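Local coordinates for TTHB210-like domain-containing protein (Thermus thermophilus, PDB 3VG8) that is of unknown function but is controlled by a sigma-E/anti-sigma-E regulatory system and assembles into a homodecamer, at residues L42-F47 with K109-E114; A10-N13 with G19-Y22; F47-K52 with H58-I63. The protein carries 1 engineered substitution. All coordinates share one frame; numbering follows the deposited sequence.

Interaction 1 (L42-F47 with K109-E114); sequences LVKVVF and KVLEGE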
loop_
_atom_site.group_PDB
_atom_site.type_symbol
_atom_site.label_atom_id
_atom_site.label_comp_id
_atom_site.label_asym_id
_atom_site.label_seq_id
_atom_site.Cartn_x
_atom_site.Cartn_y
_atom_site.Cartn_z
ATOM N N LEU F 42 -7.878 -9.062 31.728
ATOM C CA LEU F 42 -8.138 -10.432 31.300
ATOM C C LEU F 42 -8.216 -10.464 29.766
ATOM O O LEU F 42 -9.053 -9.799 29.156
ATOM C CB LEU F 42 -9.450 -10.931 31.885
ATOM C CG LEU F 42 -9.895 -12.327 31.426
ATOM C CD1 LEU F 42 -8.877 -13.375 31.856
ATOM C CD2 LEU F 42 -11.281 -12.634 32.033
ATOM N N VAL F 43 -7.337 -11.250 29.160
ATOM C CA VAL F 43 -7.247 -11.381 27.707
ATOM C C VAL F 43 -8.052 -12.559 27.150
ATOM O O VAL F 43 -8.699 -12.448 26.094
ATOM C CB VAL F 43 -5.754 -11.544 27.285
ATOM C CG1 VAL F 43 -5.623 -11.702 25.778
ATOM C CG2 VAL F 43 -4.972 -10.308 27.723
ATOM N N LYS F 44 -8.020 -13.683 27.855
ATOM C CA LYS F 44 -8.729 -14.867 27.377
ATOM C C LYS F 44 -8.974 -15.925 28.429
ATOM O O LYS F 44 -8.321 -15.948 29.457
ATOM C CB LYS F 44 -7.994 -15.496 26.187
ATOM C CG LYS F 44 -6.561 -15.987 26.457
ATOM C CD LYS F 44 -5.962 -16.579 25.164
ATOM C CE LYS F 44 -4.462 -16.822 25.223
ATOM N NZ LYS F 44 -3.899 -17.237 23.885
ATOM N N VAL F 45 -9.936 -16.793 28.123
ATOM C CA VAL F 45 -10.388 -17.893 28.960
ATOM C C VAL F 45 -10.044 -19.182 28.198
ATOM O O VAL F 45 -10.544 -19.415 27.090
ATOM C CB VAL F 45 -11.903 -17.768 29.148
ATOM C CG1 VAL F 45 -12.436 -18.908 29.978
ATOM C CG2 VAL F 45 -12.203 -16.433 29.806
ATOM N N VAL F 46 -9.198 -20.022 28.790
ATOM C CA VAL F 46 -8.732 -21.226 28.106
ATOM C C VAL F 46 -9.144 -22.581 28.714
ATOM O O VAL F 46 -8.793 -22.876 29.847
ATOM C CB VAL F 46 -7.183 -21.191 28.010
ATOM C CG1 VAL F 46 -6.661 -22.377 27.222
ATOM C CG2 VAL F 46 -6.728 -19.894 27.370
ATOM N N PHE F 47 -9.893 -23.381 27.958
ATOM C CA PHE F 47 -10.289 -24.723 28.403
ATOM C C PHE F 47 -9.281 -25.722 27.829
ATOM O O PHE F 47 -8.899 -25.625 26.667
ATOM C CB PHE F 47 -11.689 -25.089 27.894
ATOM C CG PHE F 47 -12.768 -24.239 28.460
ATOM C CD1 PHE F 47 -13.120 -23.044 27.852
ATOM C CD2 PHE F 47 -13.392 -24.595 29.653
ATOM C CE1 PHE F 47 -14.072 -22.217 28.424
ATOM C CE2 PHE F 47 -14.342 -23.772 30.229
ATOM C CZ PHE F 47 -14.681 -22.582 29.612
ATOM N N LYS F 109 -0.491 -8.990 20.460
ATOM C CA LYS F 109 0.281 -7.855 20.940
ATOM C C LYS F 109 0.393 -7.803 22.458
ATOM O O LYS F 109 1.496 -7.711 22.995
ATOM C CB LYS F 109 -0.322 -6.538 20.452
ATOM C CG LYS F 109 0.342 -5.296 21.063
ATOM C CD LYS F 109 -0.347 -3.999 20.623
ATOM C CE LYS F 109 0.380 -2.767 21.155
ATOM N NZ LYS F 109 -0.396 -1.512 20.929
ATOM N N VAL F 110 -0.732 -7.880 23.165
ATOM C CA VAL F 110 -0.657 -7.784 24.617
ATOM C C VAL F 110 -0.105 -9.010 25.325
ATOM O O VAL F 110 0.349 -8.915 26.467
ATOM C CB VAL F 110 -2.021 -7.346 25.236
ATOM C CG1 VAL F 110 -2.477 -6.020 24.556
ATOM C CG2 VAL F 110 -3.079 -8.446 25.087
ATOM N N LEU F 111 -0.104 -10.160 24.660
ATOM C CA LEU F 111 0.471 -11.342 25.298
ATOM C C LEU F 111 1.882 -11.562 24.759
ATOM O O LEU F 111 2.559 -12.507 25.150
ATOM C CB LEU F 111 -0.405 -12.584 25.072
ATOM C CG LEU F 111 -1.784 -12.491 25.739
ATOM C CD1 LEU F 111 -2.546 -13.795 25.542
ATOM C CD2 LEU F 111 -1.617 -12.195 27.216
ATOM N N GLU F 112 2.316 -10.669 23.871
ATOM C CA GLU F 112 3.660 -10.703 23.279
ATOM C C GLU F 112 4.015 -12.086 22.727
ATOM O O GLU F 112 5.057 -12.655 23.058
ATOM C CB GLU F 112 4.701 -10.294 24.331
ATOM C CG GLU F 112 4.638 -8.839 24.825
ATOM C CD GLU F 112 5.570 -8.606 26.014
ATOM O OE1 GLU F 112 6.662 -9.215 26.027
ATOM O OE2 GLU F 112 5.224 -7.825 26.930
ATOM N N GLY F 113 3.150 -12.636 21.890
ATOM C CA GLY F 113 3.439 -13.948 21.364
ATOM C C GLY F 113 3.713 -13.874 19.885
ATOM O O GLY F 113 3.410 -12.876 19.239
ATOM N N GLU F 114 4.304 -14.924 19.348
ATOM C CA GLU F 114 4.562 -14.968 17.926
ATOM C C GLU F 114 3.235 -14.897 17.188
ATOM O O GLU F 114 2.220 -15.447 17.635
ATOM C CB GLU F 114 5.275 -16.266 17.552
ATOM C CG GLU F 114 6.674 -16.323 18.068
ATOM C CD GLU F 114 7.497 -15.150 17.570
ATOM O OE1 GLU F 114 8.544 -14.879 18.177
ATOM O OE2 GLU F 114 7.102 -14.502 16.569
#
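Leu111 reaches tip to tip into the isopropyl group of Val43, its two methyls dividing the work. Leu111 CD1 rests on Val43 CG1 at 3.7 Å, while Leu111 CD2 takes the other branch, lying 3.9 Å from Val43 CG2. CG of Leu111 is anti to its own carbonyl carbon (chi1 -65°), and from there the fork faces the strand. Val110, one residue earlier, slides past Val43 in the opposite direction and adds a methyl-to-methyl contact, Val110 CG2 to Val43 CG2 at 3.7 Å.

Lys44 runs obliquely across the end of Leu111. Its chain is extended beyond CG, and Lys44 CE passes 3.6 Å from Leu111 CD1, so that methyl touches both strand residues. The ammonium group lies past this apolar patch: NZ makes salt bridges to Glu107, on the helix that ends at Val110, and to Glu98 on the adjacent strand. The aliphatic part of the lysine therefore packs while its charge ties helix to sheet.

The backbone is irregular on both sides of the contact. On the helix side, Glu112 has positive phi (50°) and Glu112 N bonds to Lys109 O at 3.2 Å, part of a Schellman motif that closes helix 104-110. On the strand side, Val43 and Lys44 both face Ala35 in the neighbouring strand. This is a classic beta bulge, here packed against a helix C terminus on one face of an antiparallel sheet.

Interaction 2 (A10-N13 with G19-Y22); sequences ALPN and GTLY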
loop_
_atom_site.group_PDB
_atom_site.type_symbol
_atom_site.label_atom_id
_atom_site.label_comp_id
_atom_site.label_asym_id
_atom_site.label_seq_id
_atom_site.Cartn_x
_atom_site.Cartn_y
_atom_site.Cartn_z
ATOM N N ALA F 10 8.998 -7.340 41.505
ATOM C CA ALA F 10 7.647 -7.153 42.027
ATOM C C ALA F 10 6.523 -7.501 41.042
ATOM O O ALA F 10 5.367 -7.661 41.438
ATOM C CB ALA F 10 7.478 -5.725 42.509
ATOM N N LEU F 11 6.853 -7.606 39.762
ATOM C CA LEU F 11 5.849 -7.922 38.749
ATOM C C LEU F 11 5.519 -9.415 38.679
ATOM O O LEU F 11 6.412 -10.260 38.745
ATOM C CB LEU F 11 6.326 -7.442 37.381
ATOM C CG LEU F 11 6.409 -5.928 37.237
ATOM C CD1 LEU F 11 7.366 -5.577 36.121
ATOM C CD2 LEU F 11 5.012 -5.363 36.995
ATOM N N PRO F 12 4.226 -9.753 38.536
ATOM C CA PRO F 12 3.807 -11.155 38.457
ATOM C C PRO F 12 4.480 -11.846 37.289
ATOM O O PRO F 12 4.933 -11.196 36.353
ATOM C CB PRO F 12 2.292 -11.059 38.280
ATOM C CG PRO F 12 2.119 -9.751 37.571
ATOM C CD PRO F 12 3.082 -8.853 38.316
ATOM N N ASN F 13 4.552 -13.169 37.352
ATOM C CA ASN F 13 5.180 -13.945 36.293
ATOM C C ASN F 13 4.373 -13.761 35.007
ATOM O O ASN F 13 3.157 -13.930 35.003
ATOM C CB ASN F 13 5.204 -15.426 36.683
ATOM C CG ASN F 13 6.506 -16.112 36.302
ATOM O OD1 ASN F 13 7.584 -15.737 36.775
ATOM N ND2 ASN F 13 6.413 -17.128 35.449
ATOM N N GLY F 19 0.839 -15.031 28.758
ATOM C CA GLY F 19 0.395 -13.998 29.682
ATOM C C GLY F 19 0.577 -14.466 31.117
ATOM O O GLY F 19 1.350 -15.391 31.389
ATOM N N THR F 20 -0.120 -13.820 32.041
ATOM C CA THR F 20 -0.059 -14.211 33.445
ATOM C C THR F 20 -1.263 -15.119 33.633
ATOM O O THR F 20 -2.406 -14.684 33.476
ATOM C CB THR F 20 -0.176 -12.996 34.367
ATOM O OG1 THR F 20 0.901 -12.099 34.081
ATOM C CG2 THR F 20 -0.115 -13.425 35.831
ATOM N N LEU F 21 -0.992 -16.376 33.957
ATOM C CA LEU F 21 -2.032 -17.397 34.105
ATOM C C LEU F 21 -2.513 -17.712 35.504
ATOM O O LEU F 21 -1.734 -17.782 36.453
ATOM C CB LEU F 21 -1.558 -18.714 33.493
ATOM C CG LEU F 21 -1.387 -18.767 31.980
ATOM C CD1 LEU F 21 -0.766 -20.113 31.595
ATOM C CD2 LEU F 21 -2.742 -18.581 31.316
ATOM N N TYR F 22 -3.810 -17.948 35.602
ATOM C CA TYR F 22 -4.425 -18.300 36.858
ATOM C C TYR F 22 -5.564 -19.263 36.605
ATOM O O TYR F 22 -6.249 -19.187 35.589
ATOM C CB TYR F 22 -4.915 -17.037 37.583
ATOM C CG TYR F 22 -3.760 -16.266 38.201
ATOM C CD1 TYR F 22 -2.797 -16.931 38.971
ATOM C CD2 TYR F 22 -3.590 -14.895 37.980
ATOM C CE1 TYR F 22 -1.690 -16.262 39.500
ATOM C CE2 TYR F 22 -2.484 -14.210 38.509
ATOM C CZ TYR F 22 -1.539 -14.909 39.266
ATOM O OH TYR F 22 -0.434 -14.275 39.785
HETATM O O HOH W 1 2.146 -16.894 34.364
#
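Thr20 closes its side chain round the carbonyl oxygen of Asn13, where the loop leaving helix 3-10 comes back to start strand 20-23, at one border of this chain's antiparallel sheet. This is the tight part of the contact. Thr20 OG1 sits 3.0 Å from Asn13 O, a likely but unsettled hydrogen bond, since the hydroxyl proton could also be given elsewhere. Thr20 CG2, placed anti to the backbone N, comes within 3.4 Å of Asn13 O, and Thr20 CA adds a CH···O contact to it at 3.6 Å. An alanine at this position would take away both OG1 and CG2, and is likely to leave the Asn13 carbonyl with a weaker hold and Pro12 without its methyl neighbour.

Packing is looser beyond the carbonyl: Pro12 CB stands 4.2 Å from Thr20 CG2, and Tyr22 OH only brushes Pro12 CB. Pro12 and Tyr22 also pack on a neighbouring subunit, and Tyr22 pairs in an antiparallel ladder with a strand of a different one. The looser side is also bridged by one water, which donates to Asn13 O, donates weakly to Gly19 O, and accepts from Leu21 N at 3.2 Å.

Interaction 3 (F47-K52 with H58-I63); sequences FMVPLK and HKYVDI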
loop_
_atom_site.group_PDB
_atom_site.type_symbol
_atom_site.label_atom_id
_atom_site.label_comp_id
_atom_site.label_asym_id
_atom_site.label_seq_id
_atom_site.Cartn_x
_atom_site.Cartn_y
_atom_site.Cartn_z
ATOM N N PHE F 47 -9.893 -23.381 27.958
ATOM C CA PHE F 47 -10.289 -24.723 28.403
ATOM C C PHE F 47 -9.281 -25.722 27.829
ATOM O O PHE F 47 -8.899 -25.625 26.667
ATOM C CB PHE F 47 -11.689 -25.089 27.894
ATOM C CG PHE F 47 -12.768 -24.239 28.460
ATOM C CD1 PHE F 47 -13.120 -23.044 27.852
ATOM C CD2 PHE F 47 -13.392 -24.595 29.653
ATOM C CE1 PHE F 47 -14.072 -22.217 28.424
ATOM C CE2 PHE F 47 -14.342 -23.772 30.229
ATOM C CZ PHE F 47 -14.681 -22.582 29.612
HETATM N N MSE F 48 -8.855 -26.677 28.644
HETATM C CA MSE F 48 -7.893 -27.697 28.217
HETATM C C MSE F 48 -8.611 -29.020 28.046
HETATM O O MSE F 48 -9.244 -29.491 28.992
HETATM C CB MSE F 48 -6.833 -27.916 29.291
HETATM C CG MSE F 48 -5.990 -26.720 29.617
HETATM SE SE MSE F 48 -4.923 -26.322 28.095
HETATM C CE MSE F 48 -3.945 -28.007 27.961
ATOM N N VAL F 49 -8.526 -29.625 26.860
ATOM C CA VAL F 49 -9.149 -30.930 26.647
ATOM C C VAL F 49 -8.246 -31.910 25.914
ATOM O O VAL F 49 -7.632 -31.573 24.895
ATOM C CB VAL F 49 -10.506 -30.837 25.868
ATOM C CG1 VAL F 49 -11.493 -29.982 26.652
ATOM C CG2 VAL F 49 -10.294 -30.281 24.482
ATOM N N PRO F 50 -8.156 -33.152 26.421
ATOM C CA PRO F 50 -7.307 -34.151 25.761
ATOM C C PRO F 50 -8.025 -34.618 24.508
ATOM O O PRO F 50 -9.241 -34.834 24.528
ATOM C CB PRO F 50 -7.196 -35.285 26.797
ATOM C CG PRO F 50 -7.714 -34.675 28.102
ATOM C CD PRO F 50 -8.776 -33.708 27.633
ATOM N N LEU F 51 -7.282 -34.743 23.421
ATOM C CA LEU F 51 -7.832 -35.182 22.152
ATOM C C LEU F 51 -8.477 -36.563 22.306
ATOM O O LEU F 51 -9.555 -36.837 21.755
ATOM C CB LEU F 51 -6.714 -35.247 21.099
ATOM C CG LEU F 51 -7.098 -35.736 19.691
ATOM C CD1 LEU F 51 -8.191 -34.866 19.107
ATOM C CD2 LEU F 51 -5.873 -35.720 18.799
ATOM N N LYS F 52 -7.826 -37.435 23.068
ATOM C CA LYS F 52 -8.359 -38.777 23.261
ATOM C C LYS F 52 -9.781 -38.771 23.812
ATOM O O LYS F 52 -10.590 -39.605 23.411
ATOM C CB LYS F 52 -7.464 -39.603 24.189
ATOM C CG LYS F 52 -7.925 -41.070 24.271
ATOM C CD LYS F 52 -6.993 -41.936 25.089
ATOM C CE LYS F 52 -7.118 -41.621 26.567
ATOM N NZ LYS F 52 -6.139 -42.394 27.379
ATOM N N HIS F 58 -16.383 -38.233 25.026
ATOM C CA HIS F 58 -16.700 -37.748 26.358
ATOM C C HIS F 58 -17.626 -36.522 26.232
ATOM O O HIS F 58 -17.443 -35.666 25.357
ATOM C CB HIS F 58 -15.421 -37.320 27.082
ATOM C CG HIS F 58 -15.659 -36.856 28.480
ATOM N ND1 HIS F 58 -15.733 -37.727 29.544
ATOM C CD2 HIS F 58 -15.912 -35.621 28.982
ATOM C CE1 HIS F 58 -16.022 -37.050 30.645
ATOM N NE2 HIS F 58 -16.137 -35.771 30.331
ATOM N N LYS F 59 -18.616 -36.432 27.105
ATOM C CA LYS F 59 -19.532 -35.307 27.075
ATOM C C LYS F 59 -19.170 -34.312 28.150
ATOM O O LYS F 59 -19.255 -34.605 29.346
ATOM C CB LYS F 59 -20.986 -35.767 27.260
ATOM C CG LYS F 59 -21.517 -36.564 26.089
ATOM C CD LYS F 59 -22.964 -37.010 26.271
ATOM C CE LYS F 59 -23.942 -35.852 26.186
ATOM N NZ LYS F 59 -23.790 -34.910 27.327
ATOM N N TYR F 60 -18.744 -33.133 27.713
ATOM C CA TYR F 60 -18.370 -32.062 28.627
ATOM C C TYR F 60 -19.572 -31.139 28.704
ATOM O O TYR F 60 -19.908 -30.467 27.718
ATOM C CB TYR F 60 -17.165 -31.302 28.079
ATOM C CG TYR F 60 -15.853 -32.027 28.207
ATOM C CD1 TYR F 60 -15.155 -32.038 29.415
ATOM C CD2 TYR F 60 -15.284 -32.663 27.118
ATOM C CE1 TYR F 60 -13.925 -32.655 29.521
ATOM C CE2 TYR F 60 -14.051 -33.287 27.216
ATOM C CZ TYR F 60 -13.375 -33.279 28.411
ATOM O OH TYR F 60 -12.135 -33.881 28.495
ATOM N N VAL F 61 -20.229 -31.115 29.860
ATOM C CA VAL F 61 -21.419 -30.284 30.027
ATOM C C VAL F 61 -21.253 -29.332 31.194
ATOM O O VAL F 61 -20.659 -29.692 32.221
ATOM C CB VAL F 61 -22.669 -31.151 30.276
ATOM C CG1 VAL F 61 -23.923 -30.289 30.267
ATOM C CG2 VAL F 61 -22.766 -32.233 29.212
ATOM N N ASP F 62 -21.762 -28.110 31.023
ATOM C CA ASP F 62 -21.712 -27.087 32.068
ATOM C C ASP F 62 -20.292 -26.886 32.579
ATOM O O ASP F 62 -20.062 -26.930 33.777
ATOM C CB ASP F 62 -22.605 -27.503 33.246
ATOM C CG ASP F 62 -22.962 -26.329 34.169
ATOM O OD1 ASP F 62 -23.298 -26.590 35.342
ATOM O OD2 ASP F 62 -22.930 -25.153 33.731
ATOM N N ILE F 63 -19.343 -26.668 31.677
ATOM C CA ILE F 63 -17.948 -26.490 32.080
ATOM C C ILE F 63 -17.599 -25.009 32.288
ATOM O O ILE F 63 -18.109 -24.132 31.578
ATOM C CB ILE F 63 -16.995 -27.105 31.018
ATOM C CG1 ILE F 63 -17.427 -28.531 30.720
ATOM C CG2 ILE F 63 -15.573 -27.144 31.537
ATOM C CD1 ILE F 63 -17.374 -29.453 31.933
#
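Tyr60, Phe47 and Ile63 bury the most surface here, and they do it in two patches, joined by packing rather than by hydrogen bonds between the two segments. In the first, the Tyr60 ring lies between a residue of the strand and one of its own segment. Val49 CG1 stands 4.1 Å above one face of the Tyr60 ring, offset toward the rim and closest to CZ. Over the opposite face His58 presents the edge of its imidazole, with His58 CD2 3.3 Å above the centre of the phenol ring. The ring is thus held between a methyl and an aromatic edge, and its far end meets Pro50, with Tyr60 OH 3.5 Å from Pro50 CD.

In the second patch Phe47 and Ile63 cross obliquely. The side-chain contact is made by one methyl: Ile63 CG2 is 3.8 Å from Phe47 CE2 and about as far from CD2, while Ile63 O is a little farther from the ring. With CG1 anti to the carbonyl carbon (chi1 -51°), the longer branch of the isoleucine leads away, and CG2, anti to the backbone N, is the branch that reaches the ring.

Asp62, with positive phi, turns the chain between the patches. Pro50 occupies the N-cap position just before helix 51-55, whose Lys53 touches both His58 and Tyr60. Strand 42-50 is hydrogen-bonded along one edge to strand 94-100, whereas Tyr60 and Ile63 join an antiparallel ladder with a strand of a neighbouring subunit, carrying a sheet across that interface.

In the fold
From the N terminus, interaction 2 closes first: a short loop after helix 3-10 returns onto the start of strand 20-23. The chain then runs through strand 33-36 into strand 42-50, which serves both remaining contacts. Its later half opens interaction 3, a short excursion through helix 51-55 that is over by residue 63. Its earlier half waits for residues 109-114, so interaction 1 spans 61 intervening residues and encloses interaction 3; the two share Phe47. Interactions 1 and 2 meet directly, Leu111 CD2 lying 3.7 Å from Gly19 CA, so segments near the two chain ends pack against parts of the same sheet. Interaction 3 lies on the other side of the chain's centre from interaction 2, about 26 Å away between centres.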